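Local coordinates for dephospho-CoA kinase (Campylobacter jejuni subsp. jejuni serotype O:2, PDB 4ZO4), which probably catalyses the last step of coenzyme A biosynthesis, the ATP-dependent phosphorylation of the 3'-hydroxyl of dephospho-CoA, at residues H40-F54 against L62-L74. Sequence-based numbering, arbitrary orientation.
Sequences HKILDENALELEKIF and LLKKEKKIDRKIL
I69 packs against A47 and L50, and L74 against L43 and F54, where helices 35-45 and 47-54 meet, and these buried side chains form the well-packed part of the contact. The I69 side chain enters at the helix junction: CG1 lies 3.9 Å from A47 CA and also meets the L43 carbonyl oxygen, while CD1 reaches L50 CB, the two side chains crossing at about a right angle. L74 branches two ways. Its CD1 sits squarely over one face of the F54 ring, a CH-pi contact 4.0 Å from the centroid and 11° off the normal, and its CD2 meets L43 CD1. I53 CG2 lies toward the rim of the opposite face, and L88 of helix 82-109 also touches F54.

On the solvent side the contacts are made by exposed or partly exposed side chains. L48 CD2 meets L63 CD1 at 3.7 Å, and the aliphatic part of K67 runs past L48. D44 OD1 stays 5.8 Å from K68 NZ, too far for an ion pair.

At the other end the R71 guanidinium stacks on the H40 imidazole, centres 3.5 Å apart and planes at 24°. With CG anti to the backbone N (chi1 175°), H40 turns its ring to meet R71, which also forms a salt bridge with E76 of the second subunit. The two segments are thus joined by apolar packing and one stack, in which the R71 charge would probably disfavour a protonated H40, an effect that E76 may temper.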
loop_
_atom_site.group_PDB
_atom_site.type_symbol
_atom_site.label_atom_id
_atom_site.label_comp_id
_atom_site.label_asym_id
_atom_site.label_seq_id
_atom_site.Cartn_x
_atom_site.Cartn_y
_atom_site.Cartn_z
ATOM N N HIS A 40 22.391 7.653 5.876
ATOM C CA HIS A 40 22.510 9.082 5.685
ATOM C C HIS A 40 23.678 9.362 4.731
ATOM O O HIS A 40 23.600 10.269 3.875
ATOM C CB HIS A 40 22.650 9.774 7.055
ATOM C CG HIS A 40 22.910 11.250 6.980
ATOM N ND1 HIS A 40 23.472 11.957 8.022
ATOM C CD2 HIS A 40 22.714 12.147 5.983
ATOM C CE1 HIS A 40 23.595 13.225 7.676
ATOM N NE2 HIS A 40 23.147 13.367 6.442
ATOM N N LYS A 41 24.721 8.541 4.832
ATOM C CA LYS A 41 25.928 8.707 4.008
ATOM C C LYS A 41 25.690 8.304 2.532
ATOM O O LYS A 41 26.429 8.733 1.639
ATOM C CB LYS A 41 27.107 7.914 4.618
ATOM C CG LYS A 41 28.450 8.667 4.640
ATOM C CD LYS A 41 29.361 8.302 3.465
ATOM C CE LYS A 41 30.502 9.292 3.254
ATOM N NZ LYS A 41 30.066 10.416 2.373
ATOM N N ILE A 42 24.668 7.487 2.265
ATOM C CA ILE A 42 24.345 7.107 0.891
ATOM C C ILE A 42 23.831 8.327 0.120
ATOM O O ILE A 42 24.255 8.565 -1.031
ATOM C CB ILE A 42 23.302 5.971 0.839
ATOM C CG1 ILE A 42 23.932 4.618 1.191
ATOM C CG2 ILE A 42 22.651 5.880 -0.526
ATOM C CD1 ILE A 42 25.273 4.352 0.572
ATOM N N LEU A 43 22.957 9.106 0.762
ATOM C CA LEU A 43 22.458 10.347 0.165
ATOM C C LEU A 43 23.573 11.315 -0.221
ATOM O O LEU A 43 23.494 11.930 -1.281
ATOM C CB LEU A 43 21.492 11.051 1.101
ATOM C CG LEU A 43 20.291 10.188 1.474
ATOM C CD1 LEU A 43 19.316 11.023 2.293
ATOM C CD2 LEU A 43 19.593 9.563 0.255
ATOM N N ASP A 44 24.606 11.436 0.622
ATOM C CA ASP A 44 25.735 12.327 0.337
ATOM C C ASP A 44 26.694 11.759 -0.694
ATOM O O ASP A 44 27.257 12.512 -1.475
ATOM C CB ASP A 44 26.525 12.648 1.614
ATOM C CG ASP A 44 25.794 13.613 2.560
ATOM O OD1 ASP A 44 25.413 14.730 2.134
ATOM O OD2 ASP A 44 25.638 13.268 3.747
ATOM N N GLU A 45 26.934 10.450 -0.698
ATOM C CA GLU A 45 27.840 9.876 -1.722
ATOM C C GLU A 45 27.221 9.988 -3.097
ATOM O O GLU A 45 27.931 10.008 -4.070
ATOM C CB GLU A 45 28.135 8.398 -1.478
ATOM C CG GLU A 45 29.087 8.092 -0.329
ATOM C CD GLU A 45 29.147 6.600 -0.014
ATOM O OE1 GLU A 45 29.382 5.801 -0.961
ATOM O OE2 GLU A 45 28.953 6.231 1.177
ATOM N N ASN A 46 25.887 10.005 -3.162
ATOM C CA ASN A 46 25.143 10.073 -4.429
ATOM C C ASN A 46 24.379 11.363 -4.510
ATOM O O ASN A 46 23.185 11.371 -4.787
ATOM C CB ASN A 46 24.173 8.906 -4.530
ATOM C CG ASN A 46 24.895 7.599 -4.598
ATOM O OD1 ASN A 46 25.441 7.265 -5.632
ATOM N ND2 ASN A 46 24.971 6.885 -3.472
ATOM N N ALA A 47 25.081 12.458 -4.261
ATOM C CA ALA A 47 24.451 13.752 -4.175
ATOM C C ALA A 47 24.201 14.299 -5.577
ATOM O O ALA A 47 23.119 14.803 -5.842
ATOM C CB ALA A 47 25.294 14.708 -3.338
ATOM N N LEU A 48 25.172 14.189 -6.476
ATOM C CA LEU A 48 24.936 14.669 -7.843
ATOM C C LEU A 48 23.848 13.871 -8.566
ATOM O O LEU A 48 22.981 14.465 -9.215
ATOM C CB LEU A 48 26.216 14.695 -8.688
ATOM C CG LEU A 48 27.191 15.828 -8.349
ATOM C CD1 LEU A 48 28.381 15.823 -9.302
ATOM C CD2 LEU A 48 26.495 17.183 -8.356
ATOM N N GLU A 49 23.873 12.548 -8.477
ATOM C CA GLU A 49 22.870 11.792 -9.223
ATOM C C GLU A 49 21.462 12.116 -8.726
ATOM O O GLU A 49 20.556 12.318 -9.518
ATOM C CB GLU A 49 23.157 10.287 -9.260
ATOM C CG GLU A 49 23.900 9.873 -10.533
ATOM C CD GLU A 49 23.138 10.239 -11.847
ATOM O OE1 GLU A 49 23.792 10.623 -12.873
ATOM O OE2 GLU A 49 21.875 10.154 -11.852
ATOM N N LEU A 50 21.307 12.240 -7.417
ATOM C CA LEU A 50 20.019 12.575 -6.807
ATOM C C LEU A 50 19.496 13.957 -7.266
ATOM O O LEU A 50 18.310 14.136 -7.570
ATOM C CB LEU A 50 20.134 12.510 -5.273
ATOM C CG LEU A 50 20.256 11.125 -4.603
ATOM C CD1 LEU A 50 20.863 11.222 -3.207
ATOM C CD2 LEU A 50 18.886 10.454 -4.507
ATOM N N GLU A 51 20.367 14.940 -7.337
ATOM C CA GLU A 51 19.964 16.226 -7.900
ATOM C C GLU A 51 19.309 16.039 -9.273
ATOM O O GLU A 51 18.216 16.566 -9.471
ATOM C CB GLU A 51 21.135 17.177 -8.012
ATOM C CG GLU A 51 20.736 18.632 -8.221
ATOM C CD GLU A 51 20.500 19.029 -9.678
ATOM O OE1 GLU A 51 19.742 20.018 -9.877
ATOM O OE2 GLU A 51 21.056 18.372 -10.609
ATOM N N LYS A 52 19.952 15.308 -10.204
ATOM C CA LYS A 52 19.364 15.054 -11.570
ATOM C C LYS A 52 17.967 14.437 -11.487
ATOM O O LYS A 52 17.009 14.979 -11.965
ATOM C CB LYS A 52 20.243 14.109 -12.408
ATOM C CG LYS A 52 21.381 14.771 -13.170
ATOM C CD LYS A 52 22.656 13.932 -13.116
ATOM C CE LYS A 52 23.825 14.667 -13.761
ATOM N NZ LYS A 52 25.181 14.091 -13.473
ATOM N N ILE A 53 17.882 13.307 -10.816
ATOM C CA ILE A 53 16.668 12.523 -10.674
ATOM C C ILE A 53 15.563 13.348 -10.034
ATOM O O ILE A 53 14.460 13.321 -10.503
ATOM C CB ILE A 53 16.982 11.272 -9.798
ATOM C CG1 ILE A 53 18.114 10.426 -10.433
ATOM C CG2 ILE A 53 15.746 10.407 -9.599
ATOM C CD1 ILE A 53 18.609 9.295 -9.562
ATOM N N PHE A 54 15.854 14.087 -8.958
ATOM C CA PHE A 54 14.804 14.761 -8.164
ATOM C C PHE A 54 14.555 16.239 -8.446
ATOM O O PHE A 54 13.466 16.739 -8.179
ATOM C CB PHE A 54 15.088 14.576 -6.687
ATOM C CG PHE A 54 14.845 13.190 -6.223
ATOM C CD1 PHE A 54 13.565 12.759 -5.952
ATOM C CD2 PHE A 54 15.881 12.292 -6.130
ATOM C CE1 PHE A 54 13.322 11.461 -5.551
ATOM C CE2 PHE A 54 15.646 10.997 -5.724
ATOM C CZ PHE A 54 14.362 10.577 -5.446
ATOM N N LEU A 62 18.359 21.055 -4.654
ATOM C CA LEU A 62 18.633 19.936 -3.797
ATOM C C LEU A 62 19.990 20.107 -3.161
ATOM O O LEU A 62 20.140 19.863 -1.968
ATOM C CB LEU A 62 18.576 18.648 -4.592
ATOM C CG LEU A 62 17.140 18.162 -4.626
ATOM C CD1 LEU A 62 16.972 17.166 -5.756
ATOM C CD2 LEU A 62 16.743 17.553 -3.281
ATOM N N LEU A 63 20.962 20.541 -3.965
ATOM C CA LEU A 63 22.334 20.730 -3.501
ATOM C C LEU A 63 22.448 21.974 -2.614
ATOM O O LEU A 63 22.027 23.069 -2.999
ATOM C CB LEU A 63 23.313 20.794 -4.680
ATOM C CG LEU A 63 23.253 19.568 -5.605
ATOM C CD1 LEU A 63 24.296 19.662 -6.712
ATOM C CD2 LEU A 63 23.408 18.268 -4.825
ATOM N N LYS A 64 23.016 21.762 -1.425
ATOM C CA LYS A 64 23.129 22.763 -0.361
ATOM C C LYS A 64 24.421 23.535 -0.494
ATOM O O LYS A 64 24.448 24.764 -0.381
ATOM C CB LYS A 64 23.099 22.050 0.995
ATOM C CG LYS A 64 22.841 22.948 2.197
ATOM C CD LYS A 64 22.046 22.240 3.297
ATOM C CE LYS A 64 22.929 21.408 4.231
ATOM N NZ LYS A 64 22.121 20.636 5.234
ATOM N N LYS A 65 25.503 22.803 -0.710
ATOM C CA LYS A 65 26.801 23.417 -0.858
ATOM C C LYS A 65 27.639 22.527 -1.766
ATOM O O LYS A 65 27.336 22.416 -2.957
ATOM C CB LYS A 65 27.446 23.678 0.521
ATOM C CG LYS A 65 28.766 24.455 0.467
ATOM C CD LYS A 65 29.468 24.527 1.829
ATOM C CE LYS A 65 31.007 24.566 1.652
ATOM N NZ LYS A 65 31.701 24.839 2.959
ATOM N N GLU A 66 28.656 21.871 -1.213
ATOM C CA GLU A 66 29.669 21.227 -2.032
ATOM C C GLU A 66 29.321 19.770 -2.162
ATOM O O GLU A 66 29.804 18.923 -1.404
ATOM C CB GLU A 66 31.068 21.432 -1.450
ATOM C CG GLU A 66 31.580 22.850 -1.676
ATOM C CD GLU A 66 32.997 23.055 -1.200
ATOM O OE1 GLU A 66 33.324 24.203 -0.811
ATOM O OE2 GLU A 66 33.777 22.073 -1.210
ATOM N N LYS A 67 28.455 19.501 -3.134
ATOM C CA LYS A 67 27.955 18.166 -3.385
ATOM C C LYS A 67 27.386 17.542 -2.107
ATOM O O LYS A 67 27.724 16.416 -1.728
ATOM C CB LYS A 67 29.036 17.307 -4.057
ATOM C CG LYS A 67 29.198 17.660 -5.535
ATOM C CD LYS A 67 30.383 16.982 -6.208
ATOM C CE LYS A 67 31.613 17.887 -6.273
ATOM N NZ LYS A 67 32.660 17.339 -7.184
ATOM N N LYS A 68 26.520 18.307 -1.447
ATOM C CA LYS A 68 25.778 17.830 -0.291
ATOM C C LYS A 68 24.287 17.955 -0.607
ATOM O O LYS A 68 23.901 18.832 -1.374
ATOM C CB LYS A 68 26.150 18.649 0.954
ATOM C CG LYS A 68 26.959 17.888 1.988
ATOM C CD LYS A 68 27.316 18.764 3.186
ATOM C CE LYS A 68 27.222 17.990 4.510
ATOM N NZ LYS A 68 28.237 18.489 5.500
ATOM N N ILE A 69 23.470 17.073 -0.027
ATOM C CA ILE A 69 22.022 17.025 -0.309
ATOM C C ILE A 69 21.266 17.774 0.788
ATOM O O ILE A 69 21.456 17.510 1.983
ATOM C CB ILE A 69 21.497 15.560 -0.418
ATOM C CG1 ILE A 69 21.614 15.036 -1.848
ATOM C CG2 ILE A 69 20.051 15.422 0.040
ATOM C CD1 ILE A 69 20.467 15.427 -2.754
ATOM N N ASP A 70 20.406 18.699 0.375
ATOM C CA ASP A 70 19.494 19.346 1.297
ATOM C C ASP A 70 18.432 18.307 1.645
ATOM O O ASP A 70 17.539 18.035 0.842
ATOM C CB ASP A 70 18.864 20.579 0.653
ATOM C CG ASP A 70 18.439 21.643 1.674
ATOM O OD1 ASP A 70 18.125 21.309 2.841
ATOM O OD2 ASP A 70 18.406 22.837 1.287
ATOM N N ARG A 71 18.568 17.706 2.830
ATOM C CA ARG A 71 17.695 16.615 3.276
ATOM C C ARG A 71 16.296 17.096 3.656
ATOM O O ARG A 71 15.346 16.308 3.673
ATOM C CB ARG A 71 18.342 15.841 4.450
ATOM C CG ARG A 71 19.190 14.637 4.026
ATOM C CD ARG A 71 20.462 14.448 4.848
ATOM N NE ARG A 71 20.206 13.929 6.194
ATOM C CZ ARG A 71 20.473 14.561 7.344
ATOM N NH1 ARG A 71 21.017 15.779 7.370
ATOM N NH2 ARG A 71 20.203 13.958 8.497
ATOM N N LYS A 72 16.166 18.382 3.965
ATOM C CA LYS A 72 14.857 18.956 4.282
ATOM C C LYS A 72 13.984 18.997 3.029
ATOM O O LYS A 72 12.866 18.500 3.013
ATOM C CB LYS A 72 15.013 20.366 4.866
ATOM C CG LYS A 72 13.762 20.885 5.572
ATOM C CD LYS A 72 13.998 22.214 6.284
ATOM C CE LYS A 72 12.676 22.879 6.664
ATOM N NZ LYS A 72 12.854 24.239 7.253
ATOM N N ILE A 73 14.527 19.596 1.983
ATOM C CA ILE A 73 13.884 19.649 0.689
ATOM C C ILE A 73 13.584 18.242 0.140
ATOM O O ILE A 73 12.446 17.969 -0.272
ATOM C CB ILE A 73 14.740 20.462 -0.305
ATOM C CG1 ILE A 73 14.855 21.914 0.179
ATOM C CG2 ILE A 73 14.126 20.452 -1.702
ATOM C CD1 ILE A 73 15.793 22.780 -0.643
ATOM N N LEU A 74 14.567 17.343 0.155
ATOM C CA LEU A 74 14.355 16.010 -0.415
ATOM C C LEU A 74 13.191 15.317 0.266
ATOM O O LEU A 74 12.352 14.704 -0.417
ATOM C CB LEU A 74 15.593 15.131 -0.284
ATOM C CG LEU A 74 15.447 13.681 -0.764
ATOM C CD1 LEU A 74 15.397 13.617 -2.276
ATOM C CD2 LEU A 74 16.605 12.849 -0.245
#